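Local coordinates for GDP-6-deoxy-D-mannose reductase (Pseudomonas aeruginosa, PDB 6X3B), which binds NADPH and probably reduces GDP-4-dehydro-6-deoxy-D-mannose to GDP-rhamnose, a sugar donor for the lipopolysaccharide O-antigen, at residues H37-L42 / W49-V54; A200-G205 / V268-V273. All blocks are in the same frame, centred on the assembly; numbering follows the deposited sequence.

Contact 1 (H37-L42 / W49-V54)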
ATOM      1  N   HIS A  37      -5.753  -9.597 -25.704  1.00 18.99           N
ATOM      2  CA  HIS A  37      -4.563  -9.342 -26.552  1.00 22.78           C
ATOM      3  C   HIS A  37      -3.448 -10.326 -26.181  1.00 21.54           C
ATOM      4  O   HIS A  37      -2.721 -10.750 -27.087  1.00 22.89           O
ATOM      5  CB  HIS A  37      -4.117  -7.884 -26.419  1.00 22.21           C
ATOM      6  CG  HIS A  37      -4.914  -6.944 -27.259  1.00 27.20           C
ATOM      7  ND1 HIS A  37      -4.804  -6.911 -28.630  1.00 25.54           N
ATOM      8  CD2 HIS A  37      -5.831  -6.012 -26.930  1.00 23.71           C
ATOM      9  CE1 HIS A  37      -5.616  -5.997 -29.111  1.00 25.76           C
ATOM     10  NE2 HIS A  37      -6.257  -5.432 -28.089  1.00 28.69           N
ATOM     11  N   LEU A  38      -3.327 -10.680 -24.898  1.00 25.03           N
ATOM     12  CA  LEU A  38      -2.265 -11.605 -24.501  1.00 20.87           C
ATOM     13  C   LEU A  38      -2.546 -13.015 -25.007  1.00 21.73           C
ATOM     14  O   LEU A  38      -1.635 -13.704 -25.474  1.00 21.91           O
ATOM     15  CB  LEU A  38      -2.095 -11.620 -22.981  1.00 21.56           C
ATOM     16  CG  LEU A  38      -1.003 -12.520 -22.377  1.00 26.48           C
ATOM     17  CD1 LEU A  38       0.343 -12.327 -23.104  1.00 23.41           C
ATOM     18  CD2 LEU A  38      -0.848 -12.265 -20.866  1.00 25.49           C
ATOM     19  N   GLN A  39      -3.801 -13.467 -24.911  1.00 24.20           N
ATOM     20  CA  GLN A  39      -4.141 -14.776 -25.454  1.00 25.93           C
ATOM     21  C   GLN A  39      -3.847 -14.848 -26.950  1.00 24.74           C
ATOM     22  O   GLN A  39      -3.316 -15.851 -27.439  1.00 31.38           O
ATOM     23  CB  GLN A  39      -5.610 -15.095 -25.169  1.00 24.71           C
ATOM     24  CG  GLN A  39      -6.024 -16.458 -25.695  1.00 32.96           C
ATOM     25  CD  GLN A  39      -7.383 -16.887 -25.203  1.00 40.72           C
ATOM     26  OE1 GLN A  39      -7.977 -16.236 -24.345  1.00 34.41           O
ATOM     27  NE2 GLN A  39      -7.883 -17.996 -25.742  1.00 42.71           N
ATOM     28  N   ALA A  40      -4.166 -13.789 -27.693  1.00 25.64           N
ATOM     29  CA  ALA A  40      -3.870 -13.779 -29.125  1.00 26.18           C
ATOM     30  C   ALA A  40      -2.365 -13.769 -29.368  1.00 31.11           C
ATOM     31  O   ALA A  40      -1.861 -14.507 -30.220  1.00 28.37           O
ATOM     32  CB  ALA A  40      -4.533 -12.570 -29.788  1.00 27.78           C
ATOM     33  N   TYR A  41      -1.638 -12.947 -28.610  1.00 26.51           N
ATOM     34  CA  TYR A  41      -0.184 -12.894 -28.701  1.00 25.14           C
ATOM     35  C   TYR A  41       0.420 -14.272 -28.515  1.00 24.90           C
ATOM     36  O   TYR A  41       1.226 -14.724 -29.336  1.00 36.45           O
ATOM     37  CB  TYR A  41       0.353 -11.913 -27.648  1.00 31.46           C
ATOM     38  CG  TYR A  41       1.836 -11.556 -27.745  1.00 39.30           C
ATOM     39  CD1 TYR A  41       2.830 -12.517 -27.573  1.00 34.09           C
ATOM     40  CD2 TYR A  41       2.235 -10.235 -27.951  1.00 48.18           C
ATOM     41  CE1 TYR A  41       4.189 -12.181 -27.644  1.00 38.51           C
ATOM     42  CE2 TYR A  41       3.586  -9.885 -28.019  1.00 48.29           C
ATOM     43  CZ  TYR A  41       4.555 -10.860 -27.865  1.00 48.86           C
ATOM     44  OH  TYR A  41       5.883 -10.496 -27.934  1.00 50.58           O
ATOM     45  N   LEU A  42       0.033 -14.964 -27.437  1.00 25.05           N
ATOM     46  CA  LEU A  42       0.600 -16.274 -27.146  1.00 27.79           C
ATOM     47  C   LEU A  42       0.218 -17.315 -28.188  1.00 35.46           C
ATOM     48  O   LEU A  42       0.927 -18.315 -28.334  1.00 26.10           O
ATOM     49  CB  LEU A  42       0.164 -16.744 -25.756  1.00 29.29           C
ATOM     50  CG  LEU A  42       0.829 -15.939 -24.625  1.00 26.32           C
ATOM     51  CD1 LEU A  42       0.251 -16.302 -23.277  1.00 28.46           C
ATOM     52  CD2 LEU A  42       2.315 -16.182 -24.668  1.00 27.58           C
ATOM     53  N   TRP A  49       6.271 -19.654 -23.130  1.00 27.30           N
ATOM     54  CA  TRP A  49       5.107 -19.691 -22.253  1.00 27.79           C
ATOM     55  C   TRP A  49       3.966 -20.427 -22.937  1.00 27.48           C
ATOM     56  O   TRP A  49       3.534 -20.040 -24.023  1.00 37.38           O
ATOM     57  CB  TRP A  49       4.701 -18.271 -21.859  1.00 25.52           C
ATOM     58  CG  TRP A  49       5.890 -17.514 -21.382  1.00 28.51           C
ATOM     59  CD1 TRP A  49       6.555 -16.515 -22.044  1.00 29.20           C
ATOM     60  CD2 TRP A  49       6.609 -17.735 -20.165  1.00 24.26           C
ATOM     61  NE1 TRP A  49       7.627 -16.091 -21.300  1.00 25.32           N
ATOM     62  CE2 TRP A  49       7.684 -16.820 -20.143  1.00 20.80           C
ATOM     63  CE3 TRP A  49       6.439 -18.604 -19.083  1.00 20.79           C
ATOM     64  CZ2 TRP A  49       8.588 -16.761 -19.095  1.00 23.25           C
ATOM     65  CZ3 TRP A  49       7.332 -18.537 -18.035  1.00 27.10           C
ATOM     66  CH2 TRP A  49       8.395 -17.623 -18.046  1.00 28.31           C
ATOM     67  N   ALA A  50       3.502 -21.502 -22.313  1.00 26.70           N
ATOM     68  CA  ALA A  50       2.314 -22.220 -22.757  1.00 27.14           C
ATOM     69  C   ALA A  50       1.151 -21.792 -21.878  1.00 23.42           C
ATOM     70  O   ALA A  50       1.161 -22.050 -20.667  1.00 22.04           O
ATOM     71  CB  ALA A  50       2.503 -23.731 -22.673  1.00 31.23           C
ATOM     72  N   LEU A  51       0.145 -21.174 -22.489  1.00 22.50           N
ATOM     73  CA  LEU A  51      -0.988 -20.645 -21.736  1.00 22.85           C
ATOM     74  C   LEU A  51      -1.878 -21.778 -21.240  1.00 26.95           C
ATOM     75  O   LEU A  51      -2.412 -22.560 -22.038  1.00 24.66           O
ATOM     76  CB  LEU A  51      -1.783 -19.667 -22.597  1.00 22.51           C
ATOM     77  CG  LEU A  51      -2.931 -18.948 -21.867  1.00 25.06           C
ATOM     78  CD1 LEU A  51      -2.426 -18.132 -20.643  1.00 21.32           C
ATOM     79  CD2 LEU A  51      -3.692 -18.044 -22.825  1.00 27.00           C
ATOM     80  N   LEU A  52      -2.070 -21.847 -19.924  1.00 22.50           N
ATOM     81  CA  LEU A  52      -2.930 -22.878 -19.358  1.00 21.99           C
ATOM     82  C   LEU A  52      -4.402 -22.545 -19.603  1.00 25.57           C
ATOM     83  O   LEU A  52      -4.794 -21.373 -19.561  1.00 23.86           O
ATOM     84  CB  LEU A  52      -2.691 -23.035 -17.853  1.00 20.96           C
ATOM     85  CG  LEU A  52      -1.329 -23.640 -17.483  1.00 19.76           C
ATOM     86  CD1 LEU A  52      -1.122 -23.496 -15.973  1.00 21.76           C
ATOM     87  CD2 LEU A  52      -1.245 -25.105 -17.933  1.00 22.76           C
ATOM     88  N   PRO A  53      -5.241 -23.553 -19.827  1.00 23.88           N
ATOM     89  CA  PRO A  53      -6.682 -23.308 -19.930  1.00 23.96           C
ATOM     90  C   PRO A  53      -7.264 -22.927 -18.577  1.00 23.25           C
ATOM     91  O   PRO A  53      -6.715 -23.218 -17.510  1.00 30.89           O
ATOM     92  CB  PRO A  53      -7.237 -24.651 -20.428  1.00 31.57           C
ATOM     93  CG  PRO A  53      -6.238 -25.665 -19.920  1.00 37.02           C
ATOM     94  CD  PRO A  53      -4.894 -24.975 -20.033  1.00 23.36           C
ATOM     95  N   VAL A  54      -8.392 -22.232 -18.635  1.00 22.63           N
ATOM     96  CA  VAL A  54      -9.159 -21.887 -17.444  1.00 27.78           C
ATOM     97  C   VAL A  54     -10.293 -22.908 -17.331  1.00 28.93           C
ATOM     98  O   VAL A  54     -11.173 -22.925 -18.201  1.00 28.39           O
ATOM     99  CB  VAL A  54      -9.694 -20.454 -17.520  1.00 25.20           C
ATOM    100  CG1 VAL A  54     -10.360 -20.067 -16.195  1.00 25.85           C
ATOM    101  CG2 VAL A  54      -8.551 -19.501 -17.849  1.00 27.44           C
TER
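The first beta-alpha-beta unit of a Rossmann-type dinucleotide-binding domain closes where Leu42, near the end of helix 33-44, packs onto Leu51 and Trp49 of the strand that follows. The two methyls of Leu42 share the work. CD1 rests on Leu51 CB at 4.0 Å and also approaches Leu51 CD1, while CD2 faces the backbone of Trp49, 4.1 Å from its O and close to its CB. The side chains of Leu42 and Leu51 cross at about a right angle. With Leu51 CG anti to the backbone N (chi1 -175°), the other methyl of Leu51 can reach one helical turn back, where CD2 touches CG of Gln39 at 4.0 Å. Gln39 thus offers an aliphatic stem at the solvent-facing border of the patch. No hydrogen bond spans the contact; it is held by apolar packing. The axes of 37-42 and 49-51 approach to 9.4 Å, with their N-to-C directions 122° apart. From the neighbouring parallel strand 23-28, Leu25 touches Leu42 and Val27 touches Leu51, and the Trp49 side chain leads away from the helix to Leu236 and Ser237 of helix 225-238.

Contact 2 (A200-G205 / V268-V273)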
ATOM      1  N   ALA A 200     -13.930   7.060 -36.628  1.00 29.84           N
ATOM      2  CA  ALA A 200     -14.413   5.984 -37.488  1.00 32.20           C
ATOM      3  C   ALA A 200     -15.883   6.176 -37.842  1.00 37.61           C
ATOM      4  O   ALA A 200     -16.308   5.823 -38.950  1.00 34.95           O
ATOM      5  CB  ALA A 200     -14.206   4.626 -36.819  1.00 34.80           C
ATOM      6  N   ARG A 201     -16.674   6.729 -36.918  1.00 37.63           N
ATOM      7  CA  ARG A 201     -18.067   7.035 -37.231  1.00 32.92           C
ATOM      8  C   ARG A 201     -18.166   8.159 -38.254  1.00 37.03           C
ATOM      9  O   ARG A 201     -19.028   8.124 -39.143  1.00 40.89           O
ATOM     10  CB  ARG A 201     -18.831   7.384 -35.951  1.00 30.98           C
ATOM     11  CG  ARG A 201     -19.037   6.177 -35.038  1.00 35.52           C
ATOM     12  CD  ARG A 201     -19.584   6.542 -33.663  1.00 39.09           C
ATOM     13  NE  ARG A 201     -20.770   7.381 -33.751  1.00 46.80           N
ATOM     14  CZ  ARG A 201     -22.000   6.907 -33.925  1.00 47.50           C
ATOM     15  NH1 ARG A 201     -22.202   5.594 -34.031  1.00 48.24           N
ATOM     16  NH2 ARG A 201     -23.022   7.746 -33.993  1.00 54.43           N
ATOM     17  N   MET A 202     -17.280   9.153 -38.166  1.00 27.91           N
ATOM     18  CA  MET A 202     -17.256  10.202 -39.180  1.00 32.35           C
ATOM     19  C   MET A 202     -16.928   9.638 -40.562  1.00 39.49           C
ATOM     20  O   MET A 202     -17.532  10.043 -41.563  1.00 36.48           O
ATOM     21  CB  MET A 202     -16.245  11.277 -38.803  1.00 38.02           C
ATOM     22  CG  MET A 202     -16.463  11.913 -37.463  1.00 34.42           C
ATOM     23  SD  MET A 202     -15.065  12.997 -37.128  1.00 33.37           S
ATOM     24  CE  MET A 202     -15.423  13.432 -35.421  1.00 38.64           C
ATOM     25  N   LYS A 203     -15.960   8.717 -40.643  1.00 33.48           N
ATOM     26  CA  LYS A 203     -15.613   8.114 -41.929  1.00 31.92           C
ATOM     27  C   LYS A 203     -16.841   7.514 -42.604  1.00 37.03           C
ATOM     28  O   LYS A 203     -16.967   7.546 -43.833  1.00 40.32           O
ATOM     29  CB  LYS A 203     -14.562   7.020 -41.742  1.00 29.63           C
ATOM     30  CG  LYS A 203     -13.142   7.504 -41.449  1.00 34.89           C
ATOM     31  CD  LYS A 203     -12.197   6.304 -41.323  1.00 35.15           C
ATOM     32  CE  LYS A 203     -12.028   5.581 -42.654  1.00 31.44           C
ATOM     33  NZ  LYS A 203     -11.294   6.438 -43.629  1.00 32.27           N
ATOM     34  N   GLN A 204     -17.737   6.927 -41.817  1.00 36.10           N
ATOM     35  CA  GLN A 204     -18.908   6.251 -42.348  1.00 41.84           C
ATOM     36  C   GLN A 204     -20.145   7.129 -42.337  1.00 39.37           C
ATOM     37  O   GLN A 204     -21.256   6.617 -42.510  1.00 49.45           O
ATOM     38  CB  GLN A 204     -19.163   4.974 -41.562  1.00 42.23           C
ATOM     39  CG  GLN A 204     -17.919   4.153 -41.370  1.00 44.46           C
ATOM     40  CD  GLN A 204     -18.198   2.682 -41.493  1.00 59.99           C
ATOM     41  OE1 GLN A 204     -19.123   2.272 -42.203  1.00 62.30           O
ATOM     42  NE2 GLN A 204     -17.402   1.871 -40.806  1.00 59.45           N
ATOM     43  N   GLY A 205     -19.979   8.431 -42.133  1.00 33.90           N
ATOM     44  CA  GLY A 205     -21.106   9.346 -42.128  1.00 40.48           C
ATOM     45  C   GLY A 205     -22.105   9.135 -41.015  1.00 51.80           C
ATOM     46  O   GLY A 205     -23.271   9.510 -41.167  1.00 49.97           O
ATOM     47  N   VAL A 268      -9.731  12.319 -42.555  1.00 29.47           N
ATOM     48  CA  VAL A 268     -10.850  13.122 -42.094  1.00 33.93           C
ATOM     49  C   VAL A 268     -10.299  14.467 -41.650  1.00 38.06           C
ATOM     50  O   VAL A 268      -9.167  14.566 -41.162  1.00 37.37           O
ATOM     51  CB  VAL A 268     -11.600  12.393 -40.951  1.00 34.49           C
ATOM     52  CG1 VAL A 268     -12.396  13.345 -40.086  1.00 37.23           C
ATOM     53  CG2 VAL A 268     -12.496  11.297 -41.528  1.00 31.62           C
ATOM     54  N   GLU A 269     -11.075  15.518 -41.881  1.00 36.18           N
ATOM     55  CA  GLU A 269     -10.826  16.816 -41.275  1.00 39.05           C
ATOM     56  C   GLU A 269     -11.932  17.071 -40.263  1.00 41.68           C
ATOM     57  O   GLU A 269     -13.109  16.814 -40.548  1.00 42.25           O
ATOM     58  CB  GLU A 269     -10.787  17.925 -42.328  1.00 45.37           C
ATOM     59  CG  GLU A 269      -9.429  18.586 -42.468  1.00 53.90           C
ATOM     60  CD  GLU A 269      -9.409  19.683 -43.522  1.00 65.07           C
ATOM     61  OE1 GLU A 269     -10.463  20.318 -43.760  1.00 54.85           O
ATOM     62  OE2 GLU A 269      -8.330  19.911 -44.110  1.00 74.06           O
ATOM     63  N   LEU A 270     -11.557  17.549 -39.082  1.00 41.08           N
ATOM     64  CA  LEU A 270     -12.525  17.734 -38.014  1.00 42.62           C
ATOM     65  C   LEU A 270     -12.195  18.999 -37.238  1.00 38.37           C
ATOM     66  O   LEU A 270     -11.063  19.488 -37.248  1.00 39.59           O
ATOM     67  CB  LEU A 270     -12.564  16.518 -37.068  1.00 42.46           C
ATOM     68  CG  LEU A 270     -11.263  15.995 -36.443  1.00 38.45           C
ATOM     69  CD1 LEU A 270     -10.804  16.837 -35.263  1.00 45.85           C
ATOM     70  CD2 LEU A 270     -11.472  14.563 -35.994  1.00 40.76           C
ATOM     71  N   GLU A 271     -13.198  19.525 -36.558  1.00 44.49           N
ATOM     72  CA  GLU A 271     -12.976  20.606 -35.615  1.00 42.78           C
ATOM     73  C   GLU A 271     -13.065  20.049 -34.203  1.00 38.01           C
ATOM     74  O   GLU A 271     -13.937  19.224 -33.897  1.00 37.15           O
ATOM     75  CB  GLU A 271     -13.977  21.747 -35.812  1.00 52.62           C
ATOM     76  CG  GLU A 271     -15.426  21.323 -35.936  1.00 51.21           C
ATOM     77  CD  GLU A 271     -16.345  22.512 -36.191  1.00 61.97           C
ATOM     78  OE1 GLU A 271     -16.086  23.592 -35.618  1.00 63.46           O
ATOM     79  OE2 GLU A 271     -17.321  22.368 -36.963  1.00 66.47           O
ATOM     80  N   ILE A 272     -12.136  20.473 -33.361  1.00 39.55           N
ATOM     81  CA  ILE A 272     -12.137  20.125 -31.951  1.00 42.98           C
ATOM     82  C   ILE A 272     -12.781  21.277 -31.200  1.00 45.99           C
ATOM     83  O   ILE A 272     -12.337  22.425 -31.320  1.00 44.90           O
ATOM     84  CB  ILE A 272     -10.717  19.858 -31.440  1.00 41.12           C
ATOM     85  CG1 ILE A 272     -10.052  18.771 -32.285  1.00 48.56           C
ATOM     86  CG2 ILE A 272     -10.767  19.446 -29.996  1.00 46.94           C
ATOM     87  CD1 ILE A 272      -8.668  18.429 -31.834  1.00 42.94           C
ATOM     88  N   VAL A 273     -13.826  20.983 -30.434  1.00 43.01           N
ATOM     89  CA  VAL A 273     -14.574  22.009 -29.718  1.00 49.87           C
ATOM     90  C   VAL A 273     -14.552  21.708 -28.225  1.00 48.37           C
ATOM     91  O   VAL A 273     -14.594  20.544 -27.812  1.00 42.99           O
ATOM     92  CB  VAL A 273     -16.022  22.118 -30.239  1.00 55.29           C
ATOM     93  CG1 VAL A 273     -16.020  22.594 -31.683  1.00 54.49           C
ATOM     94  CG2 VAL A 273     -16.731  20.785 -30.124  1.00 55.03           C
TER
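Apolar contacts between Met202 and the pair Val268 and Leu270 make up most of this interface. The thioether of Met202 extends from the last full turn of helix 191-203, CG anti to the carbonyl carbon (chi1 -57°) and the chain straight beyond it, and crosses both partners at about a right angle. SD lies 4.0 Å from Val268 CG1 and 4.1 Å from Leu270 CD2, and the terminal CE meets that same leucine methyl at 4.1 Å. The second methyl of Val268, CG2, takes the neighbouring residue of the helix, lying 3.8 Å from Lys203 CG, so the two branches of one valine serve two successive helical side chains. No hydrogen bond joins the two segments; the lysine chain bends at chi3 and chi4, carrying NZ to a hydrogen bond with the carbonyl O of Ala266, at the C-terminal end of helix 255-266. Backbone bonds shape the helix end, where Gly205 N reaches Met202 O at 3.0 Å and Leu206 N turns back to Arg201 O. This is a Schellman motif, with Gly205 at positive phi as its C-prime residue; it finishes the helix beside the approach to strand 271-274, which pairs in parallel with strand 210-213 in a small two-stranded sheet.

Two contacts illustrate short and long sequence separation within one chain. Near the N terminus, contact 1 closes a short loop: six residues separate its segments, and the chain leaves helix 33-44 and re-enters the large mixed sheet at its edge, as strand 49-51. Contact 2 opens only after contact 1 has closed, so the two neither nest nor cross. It spans 62 residues, including helices 225-238 and 255-266, and joins the end of helix 191-203 to the approach to strand 271-274. Their centres lie 36 Å apart, with nearest atoms about 16 Å apart: one lies in the dinucleotide-binding domain, the other beside the small two-stranded sheet.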